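Tryptophan synthase alpha chain (Campylobacter jejuni, PDB 3THA) probably carries out the aldol cleavage of indoleglycerol phosphate to indole and glyceraldehyde 3-phosphate, as part of the last step of tryptophan biosynthesis. Local coordinates at residues Pro25-Ser30 against Phe79-Arg84; Ser30-Gln35 against Gly237-Ile242. One frame throughout, in Å; residues are numbered along the deposited sequence.

Interaction 1 of 2, residues Pro25-Ser30 against Phe79-Arg84; sequences PNLQTS and FELLAR
Leu27, in the first turn of helix 27-35, and Leu81, near the end of helix 75-83, bring the two backbones closest, with their CA atoms 8.4 Å apart. Each leucine points toward the opposite helix, and the two side chains slide past one another in opposite directions, CD1 of Leu27 meeting CD2 of Leu81 at 3.7 Å. In Leu81, CG anti to the backbone N (chi1 168°) carries the branches out toward helix 27-35, where Glu31 and Leu34 also pack on them. The other branch of Leu27, CD2, lies at the edge of the Arg84 guanidinium, near its plane, 4.4 Å from NH1. Leu81 CA sits against one face of that guanidinium, over its centre and 3.7 Å from the plane, while the charge of Arg84 is paired with Glu31. The start of helix 27-35 is held by Asn26 at the N-cap: its OD1 accepts from Thr29 N at 3.2 Å, with the donor in the carbonyl plane. A leucine pair flanked by an exposed arginine joins two outer helices, one following the first barrel strand and one the second, of a (beta/alpha)8, or TIM, barrel.

Interaction 2 of 2, residues Ser30-Gln35 against Gly237-Ile242; sequences SEAFLQ and GNLDII
Leu239 comes up beside the ring of Phe33, its CD2 4.6 Å from Phe33 CD1, and the same ring meets Phe234 edge-to-face. Ile242 approaches that ring atom more loosely, its CG2 standing 5.1 Å from Phe33 CD1. In the TIM barrel this is the seam where the circle closes: helix 27-35 follows the first strand and helix 239-248 comes after the eighth, so residues about 200 positions apart in sequence become neighbours. The Phe33 ring also packs on Leu45 of strand 44-48.

Leu239 supplies the larger share of the packing from its side. It points toward helix 27-35 and spreads its branches, CD2 toward the Phe33 ring and CD1 toward Ala32 and the backbone at Phe33. The modelled separation of CD1 from Ala32 CB is too short for two carbons, so the fine placement of this methyl is doubtful.

The helix that presents Leu239 opens with an N-cap. The amide oxygen OD1 of Asn238 accepts two weak bonds, one from Asp240 N at 2.8 Å and one from Ile241 N at 3.3 Å. Asp240 OD2 forms a salt bridge with Arg36 NH1, and the first full turn is closed by Ile242 N, which donates to Asn238 O at 3.0 Å.

Helix 27-35 serves both contacts, showing how one outer helix of a barrel is gripped by its neighbours in space: interaction 1 joins it to helix 75-83, which lies between the second and third strands in sequence, interaction 2 to the last helix of the fold. Their centres lie about 11 Å apart and Ser30 lies in both segments; its OG is hydrogen-bonded to Gly23 N. Glu31 ties them by charge, its OE1 2.8 Å from Arg84 NE in a salt bridge, and Thr29 CG2 touches Ile242 CD1 at 3.8 Å. Interaction 1 is remote from the predicted catalytic residues, whereas in interaction 2 the Phe33 side chain comes within about 9 Å of that of Glu46, a predicted proton acceptor.

Interaction 1 of 2, residues Pro25-Ser30 against Phe79-Arg84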
loop_
_atom_site.group_PDB
_atom_site.type_symbol
_atom_site.label_atom_id
_atom_site.label_comp_id
_atom_site.label_asym_id
_atom_site.label_seq_id
_atom_site.Cartn_x
_atom_site.Cartn_y
_atom_site.Cartn_z
ATOM N N PRO B 25 -18.669 3.766 -3.186
ATOM C CA PRO B 25 -18.998 4.131 -1.822
ATOM C C PRO B 25 -19.964 3.158 -1.160
ATOM O O PRO B 25 -20.259 3.312 0.044
ATOM C CB PRO B 25 -19.657 5.513 -1.963
ATOM C CG PRO B 25 -19.916 5.699 -3.449
ATOM C CD PRO B 25 -19.587 4.414 -4.138
ATOM N N ASN B 26 -20.467 2.200 -1.948
ATOM C CA ASN B 26 -21.222 1.064 -1.456
ATOM C C ASN B 26 -21.274 -0.045 -2.512
ATOM O O ASN B 26 -20.866 0.159 -3.657
ATOM C CB ASN B 26 -22.609 1.443 -0.871
ATOM C CG ASN B 26 -23.478 2.257 -1.832
ATOM O OD1 ASN B 26 -23.480 2.011 -3.033
ATOM N ND2 ASN B 26 -24.253 3.201 -1.291
ATOM N N LEU B 27 -21.717 -1.225 -2.099
ATOM C CA LEU B 27 -21.683 -2.392 -2.929
ATOM C C LEU B 27 -22.641 -2.237 -4.095
ATOM O O LEU B 27 -22.342 -2.635 -5.222
ATOM C CB LEU B 27 -22.047 -3.625 -2.100
ATOM C CG LEU B 27 -21.593 -4.967 -2.711
ATOM C CD1 LEU B 27 -20.086 -4.960 -3.119
ATOM C CD2 LEU B 27 -21.925 -6.164 -1.756
ATOM N N GLN B 28 -23.788 -1.626 -3.838
ATOM C CA GLN B 28 -24.775 -1.483 -4.891
ATOM C C GLN B 28 -24.256 -0.632 -6.058
ATOM O O GLN B 28 -24.629 -0.865 -7.211
ATOM C CB GLN B 28 -26.093 -0.947 -4.348
ATOM C CG GLN B 28 -27.155 -0.725 -5.429
ATOM C CD GLN B 28 -27.449 -1.967 -6.284
ATOM O OE1 GLN B 28 -27.576 -3.079 -5.764
ATOM N NE2 GLN B 28 -27.573 -1.770 -7.593
ATOM N N THR B 29 -23.372 0.318 -5.773
ATOM C CA THR B 29 -22.775 1.160 -6.831
ATOM C C THR B 29 -21.726 0.381 -7.623
ATOM O O THR B 29 -21.530 0.627 -8.821
ATOM C CB THR B 29 -22.105 2.395 -6.262
ATOM O OG1 THR B 29 -22.939 2.964 -5.236
ATOM C CG2 THR B 29 -21.799 3.458 -7.395
ATOM N N SER B 30 -21.046 -0.530 -6.926
ATOM C CA SER B 30 -20.077 -1.443 -7.540
ATOM C C SER B 30 -20.851 -2.407 -8.439
ATOM O O SER B 30 -20.493 -2.584 -9.591
ATOM C CB SER B 30 -19.206 -2.148 -6.470
ATOM O OG SER B 30 -18.135 -1.301 -6.021
ATOM N N PHE B 79 -17.503 -12.233 -3.906
ATOM C CA PHE B 79 -17.788 -13.471 -4.607
ATOM C C PHE B 79 -19.297 -13.578 -4.907
ATOM O O PHE B 79 -19.697 -13.940 -6.037
ATOM C CB PHE B 79 -17.292 -14.667 -3.808
ATOM C CG PHE B 79 -15.809 -14.905 -3.915
ATOM C CD1 PHE B 79 -15.127 -14.694 -5.133
ATOM C CD2 PHE B 79 -15.093 -15.395 -2.815
ATOM C CE1 PHE B 79 -13.741 -14.957 -5.252
ATOM C CE2 PHE B 79 -13.718 -15.661 -2.919
ATOM C CZ PHE B 79 -13.042 -15.426 -4.152
ATOM N N GLU B 80 -20.127 -13.239 -3.910
ATOM C CA GLU B 80 -21.599 -13.243 -4.101
ATOM C C GLU B 80 -22.044 -12.276 -5.207
ATOM O O GLU B 80 -22.924 -12.579 -5.977
ATOM C CB GLU B 80 -22.337 -12.916 -2.799
ATOM C CG GLU B 80 -22.633 -14.114 -1.926
ATOM C CD GLU B 80 -23.397 -13.719 -0.660
ATOM O OE1 GLU B 80 -22.747 -13.658 0.421
ATOM O OE2 GLU B 80 -24.632 -13.436 -0.756
ATOM N N LEU B 81 -21.393 -11.129 -5.276
ATOM C CA LEU B 81 -21.627 -10.121 -6.294
ATOM C C LEU B 81 -21.195 -10.510 -7.702
ATOM O O LEU B 81 -21.930 -10.275 -8.668
ATOM C CB LEU B 81 -20.876 -8.856 -5.894
ATOM C CG LEU B 81 -20.748 -7.761 -6.932
ATOM C CD1 LEU B 81 -22.128 -7.198 -7.243
ATOM C CD2 LEU B 81 -19.849 -6.727 -6.337
ATOM N N LEU B 82 -19.994 -11.055 -7.819
ATOM C CA LEU B 82 -19.492 -11.558 -9.096
ATOM C C LEU B 82 -20.395 -12.579 -9.761
ATOM O O LEU B 82 -20.403 -12.670 -10.974
ATOM C CB LEU B 82 -18.095 -12.128 -8.939
ATOM C CG LEU B 82 -17.107 -10.998 -8.750
ATOM C CD1 LEU B 82 -15.765 -11.574 -8.350
ATOM C CD2 LEU B 82 -17.019 -10.158 -10.050
ATOM N N ALA B 83 -21.191 -13.301 -8.974
ATOM C CA ALA B 83 -22.048 -14.356 -9.509
ATOM C C ALA B 83 -23.304 -13.766 -10.102
ATOM O O ALA B 83 -23.924 -14.389 -10.959
ATOM C CB ALA B 83 -22.408 -15.338 -8.445
ATOM N N ARG B 84 -23.696 -12.577 -9.650
ATOM C CA ARG B 84 -24.850 -11.928 -10.257
ATOM C C ARG B 84 -24.533 -10.966 -11.404
ATOM O O ARG B 84 -25.413 -10.292 -11.896
ATOM C CB ARG B 84 -25.804 -11.294 -9.228
ATOM C CG ARG B 84 -25.279 -11.075 -7.846
ATOM C CD ARG B 84 -26.354 -10.404 -6.974
ATOM N NE ARG B 84 -25.758 -9.287 -6.255
ATOM C CZ ARG B 84 -25.130 -9.408 -5.102
ATOM N NH1 ARG B 84 -24.578 -8.338 -4.524
ATOM N NH2 ARG B 84 -25.056 -10.593 -4.520
#

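Interaction 2 of 2, residues Ser30-Gln35 against Gly237-Ile242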
loop_
_atom_site.group_PDB
_atom_site.type_symbol
_atom_site.label_atom_id
_atom_site.label_comp_id
_atom_site.label_asym_id
_atom_site.label_seq_id
_atom_site.Cartn_x
_atom_site.Cartn_y
_atom_site.Cartn_z
ATOM N N SER B 30 -21.046 -0.530 -6.926
ATOM C CA SER B 30 -20.077 -1.443 -7.540
ATOM C C SER B 30 -20.851 -2.407 -8.439
ATOM O O SER B 30 -20.493 -2.584 -9.591
ATOM C CB SER B 30 -19.206 -2.148 -6.470
ATOM O OG SER B 30 -18.135 -1.301 -6.021
ATOM N N GLU B 31 -21.956 -2.955 -7.935
ATOM C CA GLU B 31 -22.867 -3.778 -8.746
ATOM C C GLU B 31 -23.407 -3.056 -9.997
ATOM O O GLU B 31 -23.351 -3.558 -11.092
ATOM C CB GLU B 31 -24.035 -4.308 -7.900
ATOM C CG GLU B 31 -25.015 -5.215 -8.704
ATOM C CD GLU B 31 -25.771 -6.229 -7.843
ATOM O OE1 GLU B 31 -25.290 -6.551 -6.741
ATOM O OE2 GLU B 31 -26.850 -6.711 -8.262
ATOM N N ALA B 32 -23.912 -1.857 -9.835
ATOM C CA ALA B 32 -24.481 -1.185 -10.989
ATOM C C ALA B 32 -23.373 -0.835 -11.967
ATOM O O ALA B 32 -23.565 -0.910 -13.173
ATOM C CB ALA B 32 -25.289 0.029 -10.577
ATOM N N PHE B 33 -22.205 -0.478 -11.439
ATOM C CA PHE B 33 -21.006 -0.282 -12.267
ATOM C C PHE B 33 -20.730 -1.504 -13.148
ATOM O O PHE B 33 -20.639 -1.391 -14.362
ATOM C CB PHE B 33 -19.749 0.049 -11.412
ATOM C CG PHE B 33 -18.484 0.283 -12.241
ATOM C CD1 PHE B 33 -18.469 1.206 -13.275
ATOM C CD2 PHE B 33 -17.328 -0.399 -11.977
ATOM C CE1 PHE B 33 -17.332 1.418 -14.045
ATOM C CE2 PHE B 33 -16.163 -0.178 -12.750
ATOM C CZ PHE B 33 -16.192 0.718 -13.788
ATOM N N LEU B 34 -20.552 -2.654 -12.510
ATOM C CA LEU B 34 -20.194 -3.901 -13.210
ATOM C C LEU B 34 -21.193 -4.243 -14.305
ATOM O O LEU B 34 -20.824 -4.605 -15.403
ATOM C CB LEU B 34 -20.021 -5.051 -12.218
ATOM C CG LEU B 34 -18.727 -4.854 -11.375
ATOM C CD1 LEU B 34 -18.596 -5.821 -10.180
ATOM C CD2 LEU B 34 -17.498 -4.938 -12.249
ATOM N N GLN B 35 -22.470 -4.076 -14.007
ATOM C CA GLN B 35 -23.467 -4.370 -14.984
ATOM C C GLN B 35 -23.341 -3.466 -16.195
ATOM O O GLN B 35 -23.846 -3.806 -17.263
ATOM C CB GLN B 35 -24.868 -4.251 -14.367
ATOM C CG GLN B 35 -25.118 -5.217 -13.216
ATOM C CD GLN B 35 -25.391 -6.662 -13.661
ATOM O OE1 GLN B 35 -24.765 -7.202 -14.590
ATOM N NE2 GLN B 35 -26.324 -7.304 -12.967
ATOM N N GLY B 237 -22.184 10.685 -6.020
ATOM C CA GLY B 237 -23.376 9.942 -5.661
ATOM C C GLY B 237 -24.233 9.727 -6.894
ATOM O O GLY B 237 -25.446 10.036 -6.862
ATOM N N ASN B 238 -23.609 9.201 -7.968
ATOM C CA ASN B 238 -24.230 9.220 -9.300
ATOM C C ASN B 238 -23.555 8.353 -10.312
ATOM O O ASN B 238 -22.503 8.705 -10.797
ATOM C CB ASN B 238 -24.235 10.638 -9.871
ATOM C CG ASN B 238 -25.236 10.817 -11.035
ATOM O OD1 ASN B 238 -25.363 9.981 -11.926
ATOM N ND2 ASN B 238 -25.915 11.928 -11.027
ATOM N N LEU B 239 -24.196 7.267 -10.706
ATOM C CA LEU B 239 -23.548 6.403 -11.652
ATOM C C LEU B 239 -23.323 7.038 -13.025
ATOM O O LEU B 239 -22.349 6.721 -13.681
ATOM C CB LEU B 239 -24.268 5.070 -11.792
ATOM C CG LEU B 239 -23.176 4.029 -11.581
ATOM C CD1 LEU B 239 -23.798 2.725 -11.186
ATOM C CD2 LEU B 239 -22.270 3.832 -12.786
ATOM N N ASP B 240 -24.210 7.914 -13.466
ATOM C CA ASP B 240 -24.048 8.479 -14.800
ATOM C C ASP B 240 -22.841 9.416 -14.865
ATOM O O ASP B 240 -22.225 9.581 -15.921
ATOM C CB ASP B 240 -25.325 9.245 -15.245
ATOM C CG ASP B 240 -26.608 8.440 -15.030
ATOM O OD1 ASP B 240 -27.574 9.001 -14.481
ATOM O OD2 ASP B 240 -26.655 7.239 -15.375
ATOM N N ILE B 241 -22.558 10.062 -13.736
ATOM C CA ILE B 241 -21.428 10.975 -13.589
ATOM C C ILE B 241 -20.157 10.088 -13.502
ATOM O O ILE B 241 -19.199 10.306 -14.241
ATOM C CB ILE B 241 -21.591 11.932 -12.336
ATOM C CG1 ILE B 241 -22.858 12.763 -12.423
ATOM C CG2 ILE B 241 -20.441 12.902 -12.205
ATOM C CD1 ILE B 241 -23.064 13.736 -11.237
ATOM N N ILE B 242 -20.168 9.067 -12.647
ATOM C CA ILE B 242 -19.014 8.163 -12.575
ATOM C C ILE B 242 -18.661 7.671 -13.948
ATOM O O ILE B 242 -17.521 7.703 -14.355
ATOM C CB ILE B 242 -19.254 6.928 -11.723
ATOM C CG1 ILE B 242 -19.581 7.334 -10.289
ATOM C CG2 ILE B 242 -18.022 6.067 -11.738
ATOM C CD1 ILE B 242 -20.019 6.163 -9.423
#